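Local structure of endoglucanase (Clostridium thermocellum, 2C26) at residues 183-188 with 229-234. The protein probably hydrolyses cellulose as a multidomain enzyme, of which this piece carries a calcium-binding PKD domain and a CBM44-type beta-sandwich module. Numbering follows the deposited sequence.
Sequences PYIMPH and QQMGIQ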
loop_
_atom_site.group_PDB
_atom_site.type_symbol
_atom_site.label_atom_id
_atom_site.label_comp_id
_atom_site.label_asym_id
_atom_site.label_seq_id
_atom_site.Cartn_x
_atom_site.Cartn_y
_atom_site.Cartn_z
ATOM N N PRO A 183 -10.016 4.694 8.760
ATOM C CA PRO A 183 -10.798 3.489 8.533
ATOM C C PRO A 183 -10.518 2.488 9.665
ATOM O O PRO A 183 -9.417 2.475 10.220
ATOM C CB PRO A 183 -10.248 2.964 7.209
ATOM C CG PRO A 183 -8.862 3.555 7.112
ATOM C CD PRO A 183 -9.019 4.918 7.696
ATOM N N TYR A 184 -11.515 1.682 10.016
ATOM C CA TYR A 184 -11.346 0.703 11.074
ATOM C C TYR A 184 -12.072 -0.599 10.784
ATOM O O TYR A 184 -12.989 -0.663 9.961
ATOM C CB TYR A 184 -11.744 1.279 12.448
ATOM C CG TYR A 184 -13.232 1.557 12.612
ATOM C CD1 TYR A 184 -14.109 0.565 13.083
ATOM C CD2 TYR A 184 -13.753 2.810 12.315
ATOM C CE1 TYR A 184 -15.472 0.825 13.240
ATOM C CE2 TYR A 184 -15.108 3.081 12.462
ATOM C CZ TYR A 184 -15.959 2.093 12.918
ATOM O OH TYR A 184 -17.296 2.395 13.060
ATOM N N ILE A 185 -11.617 -1.652 11.448
ATOM C CA ILE A 185 -12.350 -2.905 11.493
ATOM C C ILE A 185 -12.375 -3.368 12.948
ATOM O O ILE A 185 -11.352 -3.395 13.622
ATOM C CB ILE A 185 -11.804 -3.977 10.509
ATOM C CG1 ILE A 185 -12.667 -5.246 10.565
ATOM C CG2 ILE A 185 -10.330 -4.321 10.776
ATOM C CD1 ILE A 185 -13.781 -5.287 9.551
ATOM N N MET A 186 -13.570 -3.678 13.435
ATOM C CA MET A 186 -13.780 -3.974 14.847
ATOM C C MET A 186 -14.574 -5.288 15.043
ATOM O O MET A 186 -15.817 -5.266 15.152
ATOM C CB MET A 186 -14.452 -2.774 15.547
ATOM C CG MET A 186 -14.739 -2.950 17.056
ATOM S SD MET A 186 -15.386 -1.427 17.787
ATOM C CE MET A 186 -16.952 -1.253 16.936
ATOM N N PRO A 187 -13.855 -6.435 15.041
ATOM C CA PRO A 187 -14.387 -7.730 15.483
ATOM C C PRO A 187 -14.760 -7.668 16.962
ATOM O O PRO A 187 -14.140 -6.941 17.734
ATOM C CB PRO A 187 -13.204 -8.690 15.310
ATOM C CG PRO A 187 -12.259 -7.999 14.405
ATOM C CD PRO A 187 -12.451 -6.544 14.595
ATOM N N HIS A 188 -15.771 -8.427 17.346
ATOM C CA HIS A 188 -16.260 -8.413 18.711
ATOM C C HIS A 188 -16.980 -9.742 18.922
ATOM O O HIS A 188 -17.450 -10.354 17.954
ATOM C CB HIS A 188 -17.197 -7.204 18.945
ATOM C CG HIS A 188 -18.364 -7.148 18.001
ATOM N ND1 HIS A 188 -19.557 -7.791 18.256
ATOM C CD2 HIS A 188 -18.508 -6.554 16.793
ATOM C CE1 HIS A 188 -20.389 -7.589 17.250
ATOM N NE2 HIS A 188 -19.775 -6.847 16.345
ATOM N N GLN A 229 -18.232 -8.482 12.816
ATOM C CA GLN A 229 -17.309 -7.367 12.634
ATOM C C GLN A 229 -18.049 -6.089 12.304
ATOM O O GLN A 229 -19.007 -6.108 11.536
ATOM C CB GLN A 229 -16.327 -7.672 11.506
ATOM C CG GLN A 229 -15.495 -8.942 11.673
ATOM C CD GLN A 229 -14.852 -9.356 10.362
ATOM O OE1 GLN A 229 -15.135 -8.770 9.309
ATOM N NE2 GLN A 229 -13.997 -10.356 10.412
ATOM N N GLN A 230 -17.601 -4.983 12.884
ATOM C CA GLN A 230 -18.007 -3.682 12.431
ATOM C C GLN A 230 -16.875 -3.099 11.612
ATOM O O GLN A 230 -15.722 -3.096 12.045
ATOM C CB GLN A 230 -18.322 -2.755 13.597
ATOM C CG GLN A 230 -18.879 -1.405 13.161
ATOM C CD GLN A 230 -19.197 -0.526 14.342
ATOM O OE1 GLN A 230 -18.571 0.517 14.545
ATOM N NE2 GLN A 230 -20.155 -0.952 15.150
ATOM N N MET A 231 -17.218 -2.621 10.422
ATOM C CA MET A 231 -16.284 -1.948 9.543
ATOM C C MET A 231 -16.763 -0.508 9.384
ATOM O O MET A 231 -17.960 -0.270 9.244
ATOM C CB MET A 231 -16.260 -2.657 8.189
ATOM C CG MET A 231 -15.181 -2.153 7.227
ATOM S SD MET A 231 -15.357 -2.802 5.538
ATOM C CE MET A 231 -16.623 -1.731 4.941
ATOM N N GLY A 232 -15.848 0.454 9.410
ATOM C CA GLY A 232 -16.250 1.838 9.173
ATOM C C GLY A 232 -15.122 2.840 9.067
ATOM O O GLY A 232 -13.948 2.468 8.986
ATOM N N ILE A 233 -15.495 4.117 9.046
ATOM C CA ILE A 233 -14.550 5.233 9.055
ATOM C C ILE A 233 -14.905 6.145 10.220
ATOM O O ILE A 233 -16.062 6.542 10.371
ATOM C CB ILE A 233 -14.564 6.029 7.703
ATOM C CG1 ILE A 233 -14.138 5.113 6.548
ATOM C CG2 ILE A 233 -13.617 7.241 7.765
ATOM C CD1 ILE A 233 -14.694 5.500 5.214
ATOM N N GLN A 234 -13.913 6.445 11.054
ATOM C CA GLN A 234 -14.096 7.342 12.189
ATOM C C GLN A 234 -13.358 8.665 11.977
ATOM O O GLN A 234 -12.178 8.679 11.618
ATOM C CB GLN A 234 -13.632 6.666 13.489
ATOM C CG GLN A 234 -13.705 7.546 14.720
ATOM C CD GLN A 234 -13.183 6.846 15.960
ATOM O OE1 GLN A 234 -11.977 6.696 16.134
ATOM N NE2 GLN A 234 -14.095 6.399 16.821
#
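Tyr184 OH donates a hydrogen bond to Gln230 OE1 at 2.7 Å, the donor tilted only 20° from the amide's carbonyl plane. Met186 CE lies 3.4 Å from the same Gln230 OE1, a neighbour in van der Waals contact. With CG anti to the backbone N (chi1 -175°), Gln230 runs out alongside Met186, whose CG is likewise anti and whose bend at chi3 turns the methyl toward the amide. The amide's other end is also held, since NE2 bonds Asp155 OD1 on strand 148-155. Tyr184 leans over the neighbouring strand because its CG sits between the backbone N and the carbonyl carbon (chi1 68°), a position that lays the ring across Gly232. Gly232 CA packs under one ring face as a CH-pi contact, 4.0 Å from the centroid of Tyr184, while Gln234 N meets the ring edge; Trp197 from strand 194-203 also stacks on this tyrosine. Beneath these side chains the strands are paired antiparallel: Tyr184 with Gly232 and Met186 with Gln230 are the hydrogen-bonded pairs, Met186 N reaching Gln230 O at 2.6 Å. The alternate residues project from the other face of the sheet, where Ile185 CD1 touches Met231 CB at 3.9 Å and packs against Gln229 OE1 at 3.7 Å; the Gln229 amide is held through NE2 by Val160 O. There Met231 packs on Phe168 and Ile233 on Ile170, both of strand 165-172 in the second sheet of the beta-sandwich. The contact thus illustrates how one ladder serves two chemistries: its largely apolar face joins the sandwich interior, whereas on the other face a glutamine tied at both ends of its amide probably steadies the tyrosine hydroxyl and is likely to limit the swing of a ring already seated on glycine.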